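Local coordinates for putative alpha-N-acetylgalactosaminidase (Bacillus halodurans C-125, PDB 3CC1), which probably hydrolyses terminal alpha-linked N-acetylgalactosamine residues from glycoconjugates, at residues G15-D20 with G111-R116; Y22-T27 with D53-E58; I145-T150 with A188-D193. One frame throughout, in Å; residues are numbered along the deposited sequence.

Contact 1. Residues G15-D20 with G111-R116; sequences GWNSWD and GIHIMR
Asn17 and His113 meet through their side-chain ends, the amide nitrogen of one approaching the imidazole of the other. Asn17 ND2 stands 3.2 Å from His113 NE2, coming at the ring obliquely, and the amide and imidazole planes are turned 73° against each other. Asn17 holds CG anti to its own backbone nitrogen (chi1 177°), which carries the amide off the strand and in the direction of the histidine. The packed part of the contact amounts to this single pair of buried groups, and both groups have hydrogen bonds elsewhere. Asn17 OD1 accepts a fairly straight capping bond from Trp19 N, 2.9 Å long and 157° at the hydrogen, at the turn that leads into helix 19-22. With the oxygen held in this way, ND2 is directed into the interior, where it hydrogen-bonds to Asp53. On the far side of the imidazole ring, His113 ND1 is hydrogen-bonded to Asp184, which probably restricts the rotation of the ring.

Away from this pair the two segments are loosely related. Their nearest CA atoms, those of Asn17 and Gly111, are 8.7 Å apart, because strand 49-52 runs between strands 14-17 and 109-115 in the parallel sheet. Only 63 Å² is buried between the segments. A bound imidazole, probably from the crystallisation liquor, lies about 4 Å from the side chain of His113. Polar side chains gathered at the C-terminal ends of neighbouring parallel strands, bonded to one another around a small-molecule site, are characteristic of the TIM barrel, whose catalytic pocket opens at that end of the strands.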
loop_
_atom_site.group_PDB
_atom_site.type_symbol
_atom_site.label_atom_id
_atom_site.label_comp_id
_atom_site.label_asym_id
_atom_site.label_seq_id
_atom_site.Cartn_x
_atom_site.Cartn_y
_atom_site.Cartn_z
ATOM N N GLY A 15 0.132 -21.858 -26.743
ATOM C CA GLY A 15 -0.908 -22.819 -27.002
ATOM C C GLY A 15 -2.277 -22.368 -26.598
ATOM O O GLY A 15 -2.548 -21.186 -26.520
ATOM N N TRP A 16 -3.152 -23.357 -26.431
ATOM C CA TRP A 16 -4.544 -23.183 -26.081
ATOM C C TRP A 16 -4.798 -24.071 -24.867
ATOM O O TRP A 16 -4.279 -25.175 -24.758
ATOM C CB TRP A 16 -5.448 -23.593 -27.261
ATOM C CG TRP A 16 -6.932 -23.744 -26.964
ATOM C CD1 TRP A 16 -7.880 -22.767 -27.015
ATOM C CD2 TRP A 16 -7.631 -24.952 -26.581
ATOM N NE1 TRP A 16 -9.099 -23.265 -26.622
ATOM C CE2 TRP A 16 -8.983 -24.609 -26.397
ATOM C CE3 TRP A 16 -7.233 -26.274 -26.333
ATOM C CZ2 TRP A 16 -9.944 -25.540 -26.045
ATOM C CZ3 TRP A 16 -8.214 -27.216 -25.997
ATOM C CH2 TRP A 16 -9.538 -26.839 -25.861
ATOM N N ASN A 17 -5.590 -23.555 -23.948
ATOM C CA ASN A 17 -6.008 -24.279 -22.755
ATOM C C ASN A 17 -7.546 -24.213 -22.623
ATOM O O ASN A 17 -8.145 -23.177 -22.844
ATOM C CB ASN A 17 -5.262 -23.696 -21.548
ATOM C CG ASN A 17 -5.662 -24.317 -20.220
ATOM O OD1 ASN A 17 -6.809 -24.210 -19.795
ATOM N ND2 ASN A 17 -4.714 -24.965 -19.559
ATOM N N SER A 18 -8.152 -25.347 -22.274
ATOM C CA SER A 18 -9.608 -25.552 -22.281
ATOM C C SER A 18 -10.357 -24.818 -21.158
ATOM O O SER A 18 -11.575 -24.758 -21.205
ATOM C CB SER A 18 -9.938 -27.040 -22.160
ATOM O OG SER A 18 -9.549 -27.579 -20.914
ATOM N N TRP A 19 -9.642 -24.249 -20.190
ATOM C CA TRP A 19 -10.277 -23.762 -18.957
ATOM C C TRP A 19 -11.218 -22.564 -19.121
ATOM O O TRP A 19 -12.342 -22.587 -18.622
ATOM C CB TRP A 19 -9.244 -23.443 -17.867
ATOM C CG TRP A 19 -9.923 -23.052 -16.604
ATOM C CD1 TRP A 19 -10.117 -21.782 -16.154
ATOM C CD2 TRP A 19 -10.519 -23.915 -15.617
ATOM N NE1 TRP A 19 -10.800 -21.800 -14.968
ATOM C CE2 TRP A 19 -11.056 -23.085 -14.609
ATOM C CE3 TRP A 19 -10.654 -25.295 -15.486
ATOM C CZ2 TRP A 19 -11.739 -23.590 -13.503
ATOM C CZ3 TRP A 19 -11.314 -25.801 -14.383
ATOM C CH2 TRP A 19 -11.856 -24.955 -13.410
ATOM N N ASP A 20 -10.768 -21.514 -19.798
ATOM C CA ASP A 20 -11.566 -20.263 -19.834
ATOM C C ASP A 20 -12.870 -20.415 -20.657
ATOM O O ASP A 20 -13.826 -19.678 -20.444
ATOM C CB ASP A 20 -10.766 -19.079 -20.380
ATOM C CG ASP A 20 -9.744 -18.508 -19.406
ATOM O OD1 ASP A 20 -9.536 -19.021 -18.275
ATOM O OD2 ASP A 20 -9.118 -17.485 -19.807
ATOM N N GLY A 111 -0.999 -31.434 -23.927
ATOM C CA GLY A 111 -0.742 -31.170 -22.536
ATOM C C GLY A 111 -1.950 -31.417 -21.646
ATOM O O GLY A 111 -3.100 -31.378 -22.096
ATOM N N ILE A 112 -1.666 -31.678 -20.370
ATOM C CA ILE A 112 -2.697 -31.825 -19.337
ATOM C C ILE A 112 -2.312 -31.085 -18.091
ATOM O O ILE A 112 -1.132 -30.809 -17.853
ATOM C CB ILE A 112 -3.002 -33.346 -18.976
ATOM C CG1 ILE A 112 -1.781 -34.003 -18.337
ATOM C CG2 ILE A 112 -3.463 -34.130 -20.247
ATOM C CD1 ILE A 112 -1.943 -35.512 -18.006
ATOM N N HIS A 113 -3.332 -30.742 -17.292
ATOM C CA HIS A 113 -3.123 -30.311 -15.895
ATOM C C HIS A 113 -3.501 -31.421 -14.983
ATOM O O HIS A 113 -4.495 -32.092 -15.186
ATOM C CB HIS A 113 -3.978 -29.090 -15.505
ATOM C CG HIS A 113 -3.514 -27.786 -16.072
ATOM N ND1 HIS A 113 -3.649 -26.589 -15.383
ATOM C CD2 HIS A 113 -2.991 -27.473 -17.285
ATOM C CE1 HIS A 113 -3.155 -25.612 -16.134
ATOM N NE2 HIS A 113 -2.762 -26.118 -17.295
ATOM N N ILE A 114 -2.681 -31.628 -13.967
ATOM C CA ILE A 114 -2.987 -32.549 -12.915
ATOM C C ILE A 114 -2.993 -31.788 -11.580
ATOM O O ILE A 114 -2.394 -30.723 -11.465
ATOM C CB ILE A 114 -1.984 -33.725 -12.914
ATOM C CG1 ILE A 114 -0.604 -33.265 -12.447
ATOM C CG2 ILE A 114 -1.924 -34.371 -14.323
ATOM C CD1 ILE A 114 0.429 -34.377 -12.336
HETATM N N MSE A 115 -3.673 -32.365 -10.578
HETATM C CA MSE A 115 -3.631 -31.921 -9.203
HETATM C C MSE A 115 -2.539 -32.679 -8.456
HETATM O O MSE A 115 -2.303 -33.885 -8.669
HETATM C CB MSE A 115 -4.965 -32.212 -8.516
HETATM C CG MSE A 115 -6.140 -31.524 -9.171
HETATM SE SE MSE A 115 -6.189 -29.611 -8.825
HETATM C CE MSE A 115 -6.189 -29.640 -6.867
ATOM N N ARG A 116 -1.815 -31.943 -7.645
ATOM C CA ARG A 116 -0.851 -32.526 -6.747
ATOM C C ARG A 116 -1.496 -33.618 -5.916
ATOM O O ARG A 116 -2.609 -33.444 -5.412
ATOM C CB ARG A 116 -0.358 -31.452 -5.791
ATOM C CG ARG A 116 0.608 -31.932 -4.727
ATOM C CD ARG A 116 0.864 -30.844 -3.672
ATOM N NE ARG A 116 -0.328 -30.485 -2.918
ATOM C CZ ARG A 116 -0.649 -30.993 -1.724
ATOM N NH1 ARG A 116 0.107 -31.903 -1.158
ATOM N NH2 ARG A 116 -1.745 -30.614 -1.111
#

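Contact 2. Residues Y22-T27 with D53-E58; sequences YGASVT and DIQWYE
Ala24 meets Ile54 and Gln55 at the middle of 22-27, where a tight turn leaves helix 19-22. The turn, of type II', starts at Tyr22, whose carbonyl oxygen receives both Ser25 N (3.0 Å) and Ser25 OG (2.8 Å). Gly23 follows with positive phi, and the chain then presents Ala24 to the opposite loop. The methyl of Ala24 points at Gln55: CB lies 3.2 Å from Gln55 NE2 and 3.6 Å from Gln55 CB, so it rests against both root and end of that side chain. The Gln55 chain is extended to CD, and the turn of its amide (chi3 127°) swings NE2 back beside the methyl. On the backbone side, Ala24 CA makes a CA-H...O contact of 3.5 Å with Ile54 O. Ser25 turns away from this loop, its hydroxyl also bonded to Arg283. Val26 gives its carbonyl to Arg86, which bonds Gln55 O as well and so bridges the two loops. Thr27 then caps the next helix, while Glu30 bonds back to its backbone nitrogen, consistent with a capping box. The contact thus joins the connection between helices 19-22 and 28-41 to the loop that follows strand 49-52.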
loop_
_atom_site.group_PDB
_atom_site.type_symbol
_atom_site.label_atom_id
_atom_site.label_comp_id
_atom_site.label_asym_id
_atom_site.label_seq_id
_atom_site.Cartn_x
_atom_site.Cartn_y
_atom_site.Cartn_z
ATOM N N TYR A 22 -14.320 -23.836 -21.387
ATOM C CA TYR A 22 -15.084 -25.044 -21.024
ATOM C C TYR A 22 -14.888 -25.514 -19.581
ATOM O O TYR A 22 -15.428 -26.542 -19.154
ATOM C CB TYR A 22 -14.783 -26.213 -22.001
ATOM C CG TYR A 22 -15.156 -25.855 -23.407
ATOM C CD1 TYR A 22 -16.475 -25.568 -23.717
ATOM C CD2 TYR A 22 -14.188 -25.719 -24.409
ATOM C CE1 TYR A 22 -16.847 -25.185 -24.980
ATOM C CE2 TYR A 22 -14.545 -25.344 -25.690
ATOM C CZ TYR A 22 -15.879 -25.091 -25.975
ATOM O OH TYR A 22 -16.265 -24.681 -27.232
ATOM N N GLY A 23 -14.134 -24.744 -18.821
ATOM C CA GLY A 23 -13.896 -25.073 -17.438
ATOM C C GLY A 23 -13.270 -26.432 -17.283
ATOM O O GLY A 23 -12.263 -26.755 -17.946
ATOM N N ALA A 24 -13.873 -27.230 -16.390
ATOM C CA ALA A 24 -13.395 -28.582 -16.073
ATOM C C ALA A 24 -13.980 -29.644 -17.035
ATOM O O ALA A 24 -13.684 -30.825 -16.914
ATOM C CB ALA A 24 -13.736 -28.944 -14.587
ATOM N N SER A 25 -14.770 -29.216 -18.016
ATOM C CA SER A 25 -15.687 -30.134 -18.716
ATOM C C SER A 25 -15.445 -30.302 -20.226
ATOM O O SER A 25 -16.327 -30.813 -20.944
ATOM C CB SER A 25 -17.138 -29.644 -18.510
ATOM O OG SER A 25 -17.415 -28.563 -19.391
ATOM N N VAL A 26 -14.267 -29.934 -20.725
ATOM C CA VAL A 26 -14.022 -30.005 -22.183
ATOM C C VAL A 26 -14.217 -31.433 -22.720
ATOM O O VAL A 26 -13.905 -32.465 -22.051
ATOM C CB VAL A 26 -12.604 -29.457 -22.597
ATOM C CG1 VAL A 26 -11.488 -30.443 -22.228
ATOM C CG2 VAL A 26 -12.559 -29.116 -24.067
ATOM N N THR A 27 -14.736 -31.506 -23.936
ATOM C CA THR A 27 -14.875 -32.795 -24.617
ATOM C C THR A 27 -13.817 -32.973 -25.668
ATOM O O THR A 27 -13.160 -32.026 -26.124
ATOM C CB THR A 27 -16.228 -32.916 -25.317
ATOM O OG1 THR A 27 -16.229 -32.044 -26.440
ATOM C CG2 THR A 27 -17.390 -32.611 -24.394
ATOM N N ASP A 53 -7.301 -28.849 -19.256
ATOM C CA ASP A 53 -7.175 -28.471 -17.859
ATOM C C ASP A 53 -7.757 -29.558 -16.905
ATOM O O ASP A 53 -8.142 -30.676 -17.315
ATOM C CB ASP A 53 -7.729 -27.041 -17.613
ATOM C CG ASP A 53 -6.885 -26.254 -16.576
ATOM O OD1 ASP A 53 -6.939 -26.569 -15.383
ATOM O OD2 ASP A 53 -6.101 -25.385 -16.965
ATOM N N ILE A 54 -7.790 -29.212 -15.628
ATOM C CA ILE A 54 -8.058 -30.151 -14.578
ATOM C C ILE A 54 -9.454 -30.792 -14.677
ATOM O O ILE A 54 -10.365 -30.273 -15.331
ATOM C CB ILE A 54 -7.899 -29.523 -13.174
ATOM C CG1 ILE A 54 -8.872 -28.351 -12.960
ATOM C CG2 ILE A 54 -6.465 -29.126 -12.901
ATOM C CD1 ILE A 54 -9.129 -27.992 -11.482
ATOM N N GLN A 55 -9.557 -31.930 -14.028
ATOM C CA GLN A 55 -10.822 -32.643 -13.808
ATOM C C GLN A 55 -11.300 -33.352 -15.069
ATOM O O GLN A 55 -12.479 -33.625 -15.247
ATOM C CB GLN A 55 -11.879 -31.714 -13.166
ATOM C CG GLN A 55 -11.475 -31.374 -11.722
ATOM C CD GLN A 55 -12.395 -30.389 -11.014
ATOM O OE1 GLN A 55 -12.862 -30.678 -9.920
ATOM N NE2 GLN A 55 -12.577 -29.203 -11.583
ATOM N N TRP A 56 -10.336 -33.654 -15.925
ATOM C CA TRP A 56 -10.555 -34.480 -17.086
ATOM C C TRP A 56 -10.936 -35.922 -16.727
ATOM O O TRP A 56 -11.354 -36.662 -17.611
ATOM C CB TRP A 56 -9.313 -34.455 -18.016
ATOM C CG TRP A 56 -7.988 -34.639 -17.314
ATOM C CD1 TRP A 56 -7.148 -33.653 -16.935
ATOM C CD2 TRP A 56 -7.360 -35.874 -16.922
ATOM N NE1 TRP A 56 -6.050 -34.177 -16.292
ATOM C CE2 TRP A 56 -6.145 -35.540 -16.290
ATOM C CE3 TRP A 56 -7.705 -37.222 -17.035
ATOM C CZ2 TRP A 56 -5.291 -36.492 -15.786
ATOM C CZ3 TRP A 56 -6.856 -38.161 -16.544
ATOM C CH2 TRP A 56 -5.658 -37.801 -15.917
ATOM N N TYR A 57 -10.892 -36.244 -15.412
ATOM C CA TYR A 57 -11.099 -37.587 -14.849
ATOM C C TYR A 57 -12.410 -37.674 -14.057
ATOM O O TYR A 57 -12.693 -38.681 -13.427
ATOM C CB TYR A 57 -9.897 -37.966 -13.940
ATOM C CG TYR A 57 -9.491 -36.807 -13.062
ATOM C CD1 TYR A 57 -10.262 -36.469 -11.938
ATOM C CD2 TYR A 57 -8.405 -35.999 -13.390
ATOM C CE1 TYR A 57 -9.930 -35.370 -11.158
ATOM C CE2 TYR A 57 -8.068 -34.916 -12.613
ATOM C CZ TYR A 57 -8.851 -34.598 -11.507
ATOM O OH TYR A 57 -8.526 -33.527 -10.701
ATOM N N GLU A 58 -13.206 -36.601 -14.111
ATOM C CA GLU A 58 -14.367 -36.435 -13.242
ATOM C C GLU A 58 -15.672 -36.343 -14.029
ATOM O O GLU A 58 -16.076 -35.247 -14.393
ATOM C CB GLU A 58 -14.213 -35.164 -12.386
ATOM C CG GLU A 58 -15.237 -35.024 -11.251
ATOM C CD GLU A 58 -14.666 -34.251 -10.022
ATOM O OE1 GLU A 58 -13.416 -34.164 -9.900
ATOM O OE2 GLU A 58 -15.459 -33.759 -9.173
#

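Contact 3. Residues I145-T150 with A188-D193; sequences ICPWNT and ASRLYD. With SO4 (sulfate ion), chain E.
The guanidinium group of Arg190 is used on two sides at once: one face lies against the ring of Pro147, while its edge binds a sulfate ion. Pro147 CB comes within 3.5 Å of Arg190 NH2 over that face. In the guanidinium plane, Arg190 NH1 gives a nearly straight bond to sulfate O2 (3.0 Å, 168°), and NH2 adds a weak one to O4. A bend at chi2 (-54°) folds the arginine back toward its own backbone, so that NH1 also donates to Ser189 O at 2.9 Å, reaching the oxygen from above the carbonyl plane.

Below the arginine, the rest of the proline ring packs tightly on Ser189. Pro147 CG is 3.4 Å from Ser189 CB, closer than ordinary carbon contact, and Ser189 OG lies 3.2 Å from Pro147 CD. That hydroxyl donates a short bond of 2.6 Å to Asp193 OD2, on the syn side of the carboxylate, and Arg190 N occupies the other oxygen, OD1. A water crosses between the segments, donating to Ile145 O at 2.9 Å and to Asp193 OD2.

A leucine in place of Arg190 would probably leave the sulfate without its cationic partner here and Ser189 O without its side-chain donor, with the proline face losing its flat cover.

The site belongs to two subunits: Arg190 N of the second subunit also bonds the sulfate, and Arg190 of that subunit makes a cation-pi contact with Trp148. Although the ion probably came from the crystallisation liquor, a charged guanidinium joined by backbone N-H groups of Ile239 and Thr240 implies an interface pocket chemically suited to an anion.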
loop_
_atom_site.group_PDB
_atom_site.type_symbol
_atom_site.label_atom_id
_atom_site.label_comp_id
_atom_site.label_asym_id
_atom_site.label_seq_id
_atom_site.Cartn_x
_atom_site.Cartn_y
_atom_site.Cartn_z
ATOM N N ILE A 145 -4.398 -31.348 2.356
ATOM C CA ILE A 145 -5.497 -31.272 1.422
ATOM C C ILE A 145 -5.408 -29.972 0.635
ATOM O O ILE A 145 -4.632 -29.103 0.963
ATOM C CB ILE A 145 -6.844 -31.348 2.136
ATOM C CG1 ILE A 145 -6.972 -30.196 3.060
ATOM C CG2 ILE A 145 -7.002 -32.642 2.961
ATOM C CD1 ILE A 145 -8.282 -29.666 3.033
ATOM N N CYS A 146 -6.227 -29.856 -0.389
ATOM C CA CYS A 146 -6.278 -28.667 -1.195
ATOM C C CYS A 146 -7.554 -27.961 -0.800
ATOM O O CYS A 146 -8.608 -28.586 -0.791
ATOM C CB CYS A 146 -6.320 -29.004 -2.676
ATOM S SG CYS A 146 -6.640 -27.548 -3.706
ATOM N N PRO A 147 -7.464 -26.668 -0.406
ATOM C CA PRO A 147 -8.672 -26.053 0.110
ATOM C C PRO A 147 -9.710 -25.724 -0.937
ATOM O O PRO A 147 -10.814 -25.462 -0.565
ATOM C CB PRO A 147 -8.163 -24.757 0.760
ATOM C CG PRO A 147 -6.886 -24.514 0.196
ATOM C CD PRO A 147 -6.292 -25.821 -0.151
ATOM N N TRP A 148 -9.385 -25.809 -2.218
ATOM C CA TRP A 148 -10.332 -25.397 -3.256
ATOM C C TRP A 148 -10.840 -26.560 -4.118
ATOM O O TRP A 148 -11.614 -26.375 -5.065
ATOM C CB TRP A 148 -9.732 -24.283 -4.121
ATOM C CG TRP A 148 -8.328 -24.436 -4.560
ATOM C CD1 TRP A 148 -7.223 -23.930 -3.945
ATOM C CD2 TRP A 148 -7.860 -25.070 -5.756
ATOM N NE1 TRP A 148 -6.105 -24.235 -4.650
ATOM C CE2 TRP A 148 -6.453 -24.936 -5.772
ATOM C CE3 TRP A 148 -8.483 -25.766 -6.791
ATOM C CZ2 TRP A 148 -5.655 -25.457 -6.796
ATOM C CZ3 TRP A 148 -7.683 -26.275 -7.831
ATOM C CH2 TRP A 148 -6.289 -26.109 -7.820
ATOM N N ASN A 149 -10.423 -27.766 -3.735
ATOM C CA ASN A 149 -10.744 -28.977 -4.479
ATOM C C ASN A 149 -10.520 -30.270 -3.704
ATOM O O ASN A 149 -9.411 -30.560 -3.257
ATOM C CB ASN A 149 -9.911 -28.987 -5.758
ATOM C CG ASN A 149 -9.982 -30.300 -6.486
ATOM O OD1 ASN A 149 -9.319 -31.276 -6.101
ATOM N ND2 ASN A 149 -10.778 -30.332 -7.561
ATOM N N THR A 150 -11.583 -31.070 -3.597
ATOM C CA THR A 150 -11.580 -32.284 -2.769
ATOM C C THR A 150 -10.980 -33.564 -3.434
ATOM O O THR A 150 -11.063 -34.641 -2.860
ATOM C CB THR A 150 -13.027 -32.662 -2.306
ATOM O OG1 THR A 150 -13.873 -32.765 -3.461
ATOM C CG2 THR A 150 -13.618 -31.617 -1.385
ATOM N N ALA A 188 1.900 -23.140 -2.152
ATOM C CA ALA A 188 1.196 -23.130 -0.858
ATOM C C ALA A 188 -0.160 -22.418 -1.035
ATOM O O ALA A 188 -0.212 -21.267 -1.440
ATOM C CB ALA A 188 2.040 -22.436 0.209
ATOM N N SER A 189 -1.252 -23.121 -0.749
ATOM C CA SER A 189 -2.613 -22.545 -0.920
ATOM C C SER A 189 -2.867 -21.393 0.054
ATOM O O SER A 189 -3.721 -20.511 -0.187
ATOM C CB SER A 189 -3.689 -23.623 -0.727
ATOM O OG SER A 189 -3.724 -24.121 0.612
ATOM N N ARG A 190 -2.128 -21.442 1.172
ATOM C CA ARG A 190 -2.308 -20.511 2.306
ATOM C C ARG A 190 -0.935 -19.963 2.695
ATOM O O ARG A 190 -0.683 -19.650 3.863
ATOM C CB ARG A 190 -2.948 -21.209 3.523
ATOM C CG ARG A 190 -4.366 -21.714 3.291
ATOM C CD ARG A 190 -5.223 -20.592 2.787
ATOM N NE ARG A 190 -6.629 -20.953 2.588
ATOM C CZ ARG A 190 -7.220 -21.015 1.399
ATOM N NH1 ARG A 190 -6.538 -20.756 0.291
ATOM N NH2 ARG A 190 -8.504 -21.310 1.307
ATOM N N LEU A 191 -0.044 -19.947 1.701
ATOM C CA LEU A 191 1.297 -19.326 1.781
ATOM C C LEU A 191 2.313 -20.184 2.581
ATOM O O LEU A 191 3.428 -20.395 2.127
ATOM C CB LEU A 191 1.199 -17.870 2.299
ATOM C CG LEU A 191 0.498 -16.866 1.358
ATOM N N TYR A 192 1.895 -20.711 3.736
ATOM C CA TYR A 192 2.793 -21.460 4.632
ATOM C C TYR A 192 2.878 -22.942 4.240
ATOM O O TYR A 192 3.894 -23.592 4.455
ATOM C CB TYR A 192 2.341 -21.345 6.105
ATOM C CG TYR A 192 0.958 -21.933 6.414
ATOM C CD1 TYR A 192 0.777 -23.312 6.633
ATOM C CD2 TYR A 192 -0.167 -21.102 6.499
ATOM C CE1 TYR A 192 -0.499 -23.846 6.903
ATOM C CE2 TYR A 192 -1.436 -21.618 6.776
ATOM C CZ TYR A 192 -1.595 -22.986 6.978
ATOM O OH TYR A 192 -2.861 -23.463 7.248
ATOM N N ASP A 193 1.792 -23.464 3.676
ATOM C CA ASP A 193 1.677 -24.902 3.364
ATOM C C ASP A 193 2.380 -25.252 2.033
ATOM O O ASP A 193 1.724 -25.580 1.035
ATOM C CB ASP A 193 0.199 -25.347 3.342
ATOM C CG ASP A 193 -0.663 -24.537 2.347
ATOM O OD1 ASP A 193 -0.417 -23.312 2.197
ATOM O OD2 ASP A 193 -1.595 -25.139 1.738
HETATM S S SO4 E . -9.352 -19.987 -2.329
HETATM O O1 SO4 E . -9.392 -18.921 -3.358
HETATM O O2 SO4 E . -7.976 -20.511 -2.288
HETATM O O3 SO4 E . -10.299 -21.093 -2.595
HETATM O O4 SO4 E . -9.694 -19.405 -1.037
HETATM O O HOH W 1 -2.336 -27.834 2.111
#

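Contacts 1 and 2 lie side by side, their centres about 8 Å apart, and are joined by a probable hydrogen bond from Trp56 NE1 to His113 O (2.8 Å). Asp53 OD2 also comes within 3.1 Å of His113 CE1. Contact 3 is farther out, its centre about 19 Å from that of contact 1 and 20 Å from that of contact 2. Met115 spans the gap, with SE 3.6 Å from Trp148 CH2. Bound imidazole lies about 4 Å from the side chains of both His113 and Ile54, consistent with a barrel-end pocket. Leu191 of the second subunit packs on Trp19, Ile54 and Trp148, so all three contacts border the same subunit interface.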